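Dihydrolipoyl dehydrogenase (Elizabethkingia anophelis NUHP1, PDB 6UZI) probably catalyses the NAD+-dependent reoxidation of dihydrolipoyl groups on lysines of carrier proteins, using a bound FAD and a redox-active disulfide. Local coordinates at residues Ile149-Ser154 against Tyr317-Val322; Leu328-Glu333 against Asn353-Val358. All coordinates share one frame; numbering follows the deposited sequence.

Contact 1 (Ile149-Ser154 against Tyr317-Val322); sequences IIATGS and YAIGDV. With FAD (flavin-adenine dinucleotide), chain E.
Ile149-Ile150 and Tyr317-Ala318 run as parallel neighbouring strands, joined by Ile150 N to Tyr317 O (2.7 Å) and by Ile319 N to Ile150 O (3.0 Å). On the side of Ile149 and Tyr317, the Ile149 and Ile319 side chains meet at a slant under helices 21-32 and 329-343, CG2 of Ile149 lying 3.9 Å from CD1 of Ile319; on the other side, the Ile150 and Val322 side chains run nearly perpendicular, CG2 against CG1. Thr152 turns OG1 over the CG2 of Val322, its hydrogen bond going to Tyr284 O, and rests CG2 near N7A of the adenine. Ala151-Gly153 and Gly320-Asp321 supply the ATG and GD signatures of this flavoprotein family, at the ends of two strands of the parallel FAD-domain sheet. Gly153 and Gly320, both at positive phi, turn bare CA atoms to the pyrophosphate. Ser154 OG, between its backbone N and carbonyl carbon (chi1 58°), reaches the anti lone pair of Asp321 OD2 at 2.8 Å and also bonds Arg281. Asp321 grips FAD twice. Its OD1 takes the ribityl O3' at 3.1 Å. Its backbone N gives a nearly straight bond to O2P at 3.0 Å. A water bridges Gly153 N to FAD O2P.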
# COMPACT_ATOMS: atom_id res chain seq x y z
N ILE A 149 -0.38 -32.04 -14.41
CA ILE A 149 -0.94 -31.12 -13.42
C ILE A 149 -2.23 -30.56 -14.00
O ILE A 149 -2.20 -29.80 -14.97
CB ILE A 149 0.05 -30.00 -13.07
CG1 ILE A 149 1.38 -30.59 -12.59
CG2 ILE A 149 -0.54 -29.11 -12.00
CD1 ILE A 149 2.45 -29.54 -12.42
N ILE A 150 -3.35 -30.91 -13.38
CA ILE A 150 -4.66 -30.40 -13.79
C ILE A 150 -4.83 -28.99 -13.24
O ILE A 150 -4.79 -28.78 -12.02
CB ILE A 150 -5.79 -31.32 -13.31
CG1 ILE A 150 -5.66 -32.71 -13.90
CG2 ILE A 150 -7.13 -30.72 -13.64
CD1 ILE A 150 -6.72 -33.66 -13.40
N ALA A 151 -5.05 -28.03 -14.13
CA ALA A 151 -5.23 -26.65 -13.70
C ALA A 151 -6.33 -25.99 -14.53
O ALA A 151 -6.19 -24.86 -15.00
CB ALA A 151 -3.92 -25.88 -13.82
N THR A 152 -7.46 -26.67 -14.66
CA THR A 152 -8.53 -26.25 -15.56
C THR A 152 -9.41 -25.16 -14.96
O THR A 152 -10.26 -24.60 -15.67
CB THR A 152 -9.38 -27.46 -15.97
OG1 THR A 152 -9.82 -28.16 -14.80
CG2 THR A 152 -8.55 -28.41 -16.83
N GLY A 153 -9.25 -24.86 -13.67
CA GLY A 153 -9.88 -23.67 -13.13
C GLY A 153 -11.38 -23.82 -12.90
O GLY A 153 -11.89 -24.89 -12.57
N SER A 154 -12.08 -22.70 -13.08
CA SER A 154 -13.48 -22.61 -12.72
C SER A 154 -14.24 -21.89 -13.81
O SER A 154 -13.67 -21.22 -14.67
CB SER A 154 -13.66 -21.88 -11.38
OG SER A 154 -13.09 -20.57 -11.41
N TYR A 317 -1.64 -34.67 -10.62
CA TYR A 317 -1.89 -33.70 -9.57
C TYR A 317 -2.91 -32.67 -10.04
O TYR A 317 -3.22 -32.56 -11.23
CB TYR A 317 -0.59 -32.98 -9.17
CG TYR A 317 0.46 -33.88 -8.55
CD1 TYR A 317 1.18 -34.78 -9.33
CD2 TYR A 317 0.75 -33.80 -7.19
CE1 TYR A 317 2.15 -35.59 -8.76
CE2 TYR A 317 1.71 -34.60 -6.62
CZ TYR A 317 2.41 -35.49 -7.41
OH TYR A 317 3.38 -36.29 -6.83
N ALA A 318 -3.41 -31.88 -9.10
CA ALA A 318 -4.41 -30.88 -9.43
C ALA A 318 -4.25 -29.70 -8.48
O ALA A 318 -4.01 -29.89 -7.29
CB ALA A 318 -5.81 -31.47 -9.36
N ILE A 319 -4.42 -28.49 -9.02
CA ILE A 319 -4.18 -27.25 -8.30
C ILE A 319 -5.28 -26.25 -8.63
O ILE A 319 -6.03 -26.41 -9.60
CB ILE A 319 -2.82 -26.60 -8.66
CG1 ILE A 319 -2.79 -26.29 -10.16
CG2 ILE A 319 -1.65 -27.48 -8.24
CD1 ILE A 319 -1.54 -25.60 -10.63
N GLY A 320 -5.36 -25.20 -7.81
CA GLY A 320 -6.14 -24.04 -8.18
C GLY A 320 -7.63 -24.19 -7.90
O GLY A 320 -8.05 -24.92 -7.00
N ASP A 321 -8.43 -23.49 -8.71
CA ASP A 321 -9.87 -23.45 -8.50
C ASP A 321 -10.52 -24.81 -8.70
O ASP A 321 -11.66 -25.01 -8.26
CB ASP A 321 -10.54 -22.44 -9.45
CG ASP A 321 -10.34 -20.99 -9.03
OD1 ASP A 321 -9.44 -20.69 -8.22
OD2 ASP A 321 -11.10 -20.13 -9.52
N VAL A 322 -9.82 -25.76 -9.33
CA VAL A 322 -10.44 -27.05 -9.60
C VAL A 322 -10.35 -27.98 -8.40
O VAL A 322 -10.92 -29.08 -8.43
CB VAL A 322 -9.81 -27.66 -10.87
CG1 VAL A 322 -8.54 -28.46 -10.55
CG2 VAL A 322 -10.83 -28.47 -11.67
PA FAD E . -8.29 -20.52 -14.38
O1A FAD E . -7.74 -19.14 -14.27
O2A FAD E . -9.78 -20.48 -14.00
O5B FAD E . -8.23 -20.97 -15.91
C5B FAD E . -7.81 -22.32 -16.18
C4B FAD E . -7.64 -22.46 -17.67
O4B FAD E . -7.83 -23.83 -18.06
C3B FAD E . -8.61 -21.63 -18.54
O3B FAD E . -7.86 -20.69 -19.29
C2B FAD E . -9.25 -22.67 -19.48
O2B FAD E . -9.40 -22.18 -20.81
C1B FAD E . -8.27 -23.83 -19.39
N9A FAD E . -8.84 -25.14 -19.66
C8A FAD E . -9.90 -25.73 -19.01
N7A FAD E . -10.17 -26.95 -19.41
C5A FAD E . -9.22 -27.18 -20.40
C6A FAD E . -8.96 -28.30 -21.22
N6A FAD E . -9.63 -29.45 -21.14
N1A FAD E . -7.95 -28.20 -22.11
C2A FAD E . -7.25 -27.06 -22.16
N3A FAD E . -7.39 -25.95 -21.44
C4A FAD E . -8.40 -26.07 -20.56
N1 FAD E . -8.93 -13.93 -7.84
C2 FAD E . -8.05 -13.22 -7.09
O2 FAD E . -7.18 -13.78 -6.43
N3 FAD E . -8.12 -11.83 -7.07
C4 FAD E . -9.03 -11.06 -7.78
O4 FAD E . -8.99 -9.83 -7.70
C4X FAD E . -9.95 -11.82 -8.57
N5 FAD E . -10.82 -11.17 -9.30
C5X FAD E . -11.66 -11.91 -10.11
C6 FAD E . -12.56 -11.24 -10.93
C7 FAD E . -13.38 -11.92 -11.82
C7M FAD E . -14.32 -11.15 -12.71
C8 FAD E . -13.31 -13.33 -11.88
C8M FAD E . -14.14 -14.10 -12.87
C9 FAD E . -12.43 -14.01 -11.04
C9A FAD E . -11.61 -13.32 -10.16
N10 FAD E . -10.67 -13.98 -9.35
C10 FAD E . -9.82 -13.25 -8.55
C1' FAD E . -10.55 -15.44 -9.37
C2' FAD E . -9.41 -15.92 -10.25
O2' FAD E . -9.71 -15.69 -11.63
C3' FAD E . -9.09 -17.39 -10.01
O3' FAD E . -9.08 -17.65 -8.61
C4' FAD E . -7.76 -17.82 -10.62
O4' FAD E . -7.76 -17.44 -11.99
C5' FAD E . -7.47 -19.30 -10.45
O5' FAD E . -7.09 -19.76 -11.76
P FAD E . -6.58 -21.26 -12.11
O1P FAD E . -5.17 -21.37 -12.54
O2P FAD E . -6.93 -22.29 -11.05
O3P FAD E . -7.57 -21.50 -13.35
O HOH W 1 -7.30 -25.26 -11.40

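Contact 2 (Leu328-Glu333 against Asn353-Val358); sequences LAHKAE and NLIPGV. With ZN (zinc ion), chain L; FAD (flavin-adenine dinucleotide), chain E.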
# COMPACT_ATOMS: atom_id res chain seq x y z
N LEU A 328 -8.77 -18.44 -5.08
CA LEU A 328 -7.98 -17.24 -5.25
C LEU A 328 -6.81 -17.50 -6.20
O LEU A 328 -6.29 -18.61 -6.29
CB LEU A 328 -7.46 -16.74 -3.90
CG LEU A 328 -8.60 -16.41 -2.92
CD1 LEU A 328 -8.06 -16.11 -1.53
CD2 LEU A 328 -9.44 -15.26 -3.45
N ALA A 329 -6.41 -16.44 -6.92
CA ALA A 329 -5.38 -16.57 -7.94
C ALA A 329 -4.03 -16.90 -7.32
O ALA A 329 -3.30 -17.76 -7.83
CB ALA A 329 -5.31 -15.30 -8.79
N HIS A 330 -3.65 -16.20 -6.25
CA HIS A 330 -2.38 -16.51 -5.62
C HIS A 330 -2.40 -17.85 -4.89
O HIS A 330 -1.34 -18.45 -4.69
CB HIS A 330 -1.96 -15.39 -4.66
CG HIS A 330 -3.02 -14.99 -3.68
ND1 HIS A 330 -4.17 -14.34 -4.06
CD2 HIS A 330 -3.09 -15.12 -2.34
CE1 HIS A 330 -4.91 -14.09 -3.00
NE2 HIS A 330 -4.28 -14.56 -1.94
N LYS A 331 -3.59 -18.35 -4.53
CA LYS A 331 -3.68 -19.71 -4.00
C LYS A 331 -3.36 -20.74 -5.07
O LYS A 331 -2.72 -21.76 -4.79
CB LYS A 331 -5.06 -19.94 -3.40
CG LYS A 331 -5.31 -21.33 -2.82
CD LYS A 331 -6.02 -22.23 -3.83
CE LYS A 331 -6.60 -23.47 -3.18
NZ LYS A 331 -7.19 -24.37 -4.21
N ALA A 332 -3.80 -20.49 -6.30
CA ALA A 332 -3.46 -21.38 -7.41
C ALA A 332 -1.97 -21.30 -7.73
O ALA A 332 -1.33 -22.33 -8.00
CB ALA A 332 -4.28 -21.01 -8.64
N GLU A 333 -1.41 -20.09 -7.71
CA GLU A 333 0.02 -19.92 -7.95
C GLU A 333 0.85 -20.71 -6.95
O GLU A 333 1.80 -21.41 -7.32
CB GLU A 333 0.36 -18.43 -7.89
CG GLU A 333 0.06 -17.68 -9.16
CD GLU A 333 0.22 -16.18 -9.01
OE1 GLU A 333 0.24 -15.69 -7.86
OE2 GLU A 333 0.38 -15.49 -10.04
N ASN A 353 -3.95 -21.20 6.17
CA ASN A 353 -4.45 -20.18 7.08
C ASN A 353 -3.82 -18.82 6.81
O ASN A 353 -4.39 -17.80 7.21
CB ASN A 353 -4.19 -20.59 8.53
CG ASN A 353 -5.00 -19.78 9.52
OD1 ASN A 353 -6.19 -19.53 9.32
ND2 ASN A 353 -4.35 -19.35 10.60
N LEU A 354 -2.67 -18.78 6.11
CA LEU A 354 -1.94 -17.55 5.86
C LEU A 354 -2.03 -17.10 4.41
O LEU A 354 -1.15 -16.36 3.94
CB LEU A 354 -0.48 -17.69 6.28
CG LEU A 354 -0.29 -17.99 7.76
CD1 LEU A 354 1.17 -17.92 8.14
CD2 LEU A 354 -1.11 -17.04 8.62
N ILE A 355 -3.06 -17.53 3.70
CA ILE A 355 -3.34 -17.05 2.35
C ILE A 355 -4.33 -15.89 2.46
O ILE A 355 -5.47 -16.11 2.90
CB ILE A 355 -3.91 -18.16 1.46
CG1 ILE A 355 -2.89 -19.29 1.32
CG2 ILE A 355 -4.32 -17.61 0.10
CD1 ILE A 355 -3.41 -20.48 0.56
N PRO A 356 -3.95 -14.68 2.08
CA PRO A 356 -4.86 -13.54 2.27
C PRO A 356 -5.97 -13.52 1.22
O PRO A 356 -5.84 -14.04 0.12
CB PRO A 356 -3.94 -12.33 2.10
CG PRO A 356 -2.89 -12.82 1.12
CD PRO A 356 -2.67 -14.28 1.47
N GLY A 357 -7.09 -12.91 1.60
CA GLY A 357 -8.17 -12.66 0.67
C GLY A 357 -8.43 -11.18 0.54
O GLY A 357 -8.48 -10.46 1.54
N VAL A 358 -8.59 -10.68 -0.69
CA VAL A 358 -8.72 -9.25 -0.95
C VAL A 358 -10.00 -8.98 -1.73
O VAL A 358 -10.37 -9.73 -2.64
CB VAL A 358 -7.49 -8.70 -1.70
CG1 VAL A 358 -7.68 -7.23 -2.03
CG2 VAL A 358 -6.24 -8.87 -0.86
ZN ZN L . 0.62 -13.45 -9.20
PA FAD E . -8.29 -20.52 -14.38
O1A FAD E . -7.74 -19.14 -14.27
O2A FAD E . -9.78 -20.48 -14.00
O5B FAD E . -8.23 -20.97 -15.91
C5B FAD E . -7.81 -22.32 -16.18
C4B FAD E . -7.64 -22.46 -17.67
O4B FAD E . -7.83 -23.83 -18.06
C3B FAD E . -8.61 -21.63 -18.54
O3B FAD E . -7.86 -20.69 -19.29
C2B FAD E . -9.25 -22.67 -19.48
O2B FAD E . -9.40 -22.18 -20.81
C1B FAD E . -8.27 -23.83 -19.39
N9A FAD E . -8.84 -25.14 -19.66
C8A FAD E . -9.90 -25.73 -19.01
N7A FAD E . -10.17 -26.95 -19.41
C5A FAD E . -9.22 -27.18 -20.40
C6A FAD E . -8.96 -28.30 -21.22
N6A FAD E . -9.63 -29.45 -21.14
N1A FAD E . -7.95 -28.20 -22.11
C2A FAD E . -7.25 -27.06 -22.16
N3A FAD E . -7.39 -25.95 -21.44
C4A FAD E . -8.40 -26.07 -20.56
N1 FAD E . -8.93 -13.93 -7.84
C2 FAD E . -8.05 -13.22 -7.09
O2 FAD E . -7.18 -13.78 -6.43
N3 FAD E . -8.12 -11.83 -7.07
C4 FAD E . -9.03 -11.06 -7.78
O4 FAD E . -8.99 -9.83 -7.70
C4X FAD E . -9.95 -11.82 -8.57
N5 FAD E . -10.82 -11.17 -9.30
C5X FAD E . -11.66 -11.91 -10.11
C6 FAD E . -12.56 -11.24 -10.93
C7 FAD E . -13.38 -11.92 -11.82
C7M FAD E . -14.32 -11.15 -12.71
C8 FAD E . -13.31 -13.33 -11.88
C8M FAD E . -14.14 -14.10 -12.87
C9 FAD E . -12.43 -14.01 -11.04
C9A FAD E . -11.61 -13.32 -10.16
N10 FAD E . -10.67 -13.98 -9.35
C10 FAD E . -9.82 -13.25 -8.55
C1' FAD E . -10.55 -15.44 -9.37
C2' FAD E . -9.41 -15.92 -10.25
O2' FAD E . -9.71 -15.69 -11.63
C3' FAD E . -9.09 -17.39 -10.01
O3' FAD E . -9.08 -17.65 -8.61
C4' FAD E . -7.76 -17.82 -10.62
O4' FAD E . -7.76 -17.44 -11.99
C5' FAD E . -7.47 -19.30 -10.45
O5' FAD E . -7.09 -19.76 -11.76
P FAD E . -6.58 -21.26 -12.11
O1P FAD E . -5.17 -21.37 -12.54
O2P FAD E . -6.93 -22.29 -11.05
O3P FAD E . -7.57 -21.50 -13.35
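The imidazole of His330 meets Pro356 with its edge: NE2 points at the proline carbonyl oxygen, 2.6 Å away and in the plane of the ring, while FAD O2 lies near the same plane, closest to ND1. Ile355 CG2 approaches neither squarely over a face nor at the edge but obliquely, 3.7 Å from NE2, the isoleucine and histidine side chains passing one another in opposite senses. The NE2 hydrogen bond is somewhat bent (149° at the hydrogen), and its donor sits 19° off the carbonyl plane of Pro356. With CG placed between the backbone N and the carbonyl carbon (chi1 51°), the ring swings out from the first turn of helix 329-343 to the loop leading into strand 357-359. His451 of the second subunit packs on this ring too.

Aliphatic side chains of the helix end fill in around this bond. CD1 of Leu328, the N-cap residue, packs 3.5 Å from the carbonyl oxygen of Pro356 and, more loosely, against Gly357 CA and Ile355 CG2. The Lys331 and Ile355 side chains cross at a slant, with CG of Lys331 4.0 Å from CD1 of Ile355; beyond a bend at chi2 the lysine chain leads away, and its NZ forms a salt bridge with Glu335.

The same turn serves the cofactor. Ala329 N donates to FAD O2 at 2.8 Å, and the positive end of the helix dipole probably helps to stabilise negative charge on the flavin pyrimidine ring. One turn on, Glu333 binds a zinc ion through OE2 (2.2 Å), with OE1 a longer ligand, and His453 and Glu458 of the second subunit complete the protein ligands. A helix N-terminus aimed at flavin O2, with the FAD domain meeting the interface domain close to the other subunit's His453, the predicted proton acceptor, is characteristic of the active-site region in pyridine nucleotide-disulfide oxidoreductases of this class.

Contact 1 is wholly buried within the FAD domain, whereas contact 2 is only partly buried and joins that domain to the interface domain beside the second subunit. Strand 316-318 and helix 329-343 are consecutive elements linked by residues 319-328, so contact 1 and contact 2 use successive parts of the chain. They also touch directly: Gly320 CA packs on Ala332 CB, and Gly320 O receives a weak hydrogen bond from Lys331 NZ. Parallel-strand bonding and a serine-aspartate pair hold contact 1, while contact 2 depends on a single side-chain-to-backbone bond and sparse apolar packing. Along FAD, the former meets adenine, pyrophosphate and ribityl chain, and the latter chiefly the flavin ring.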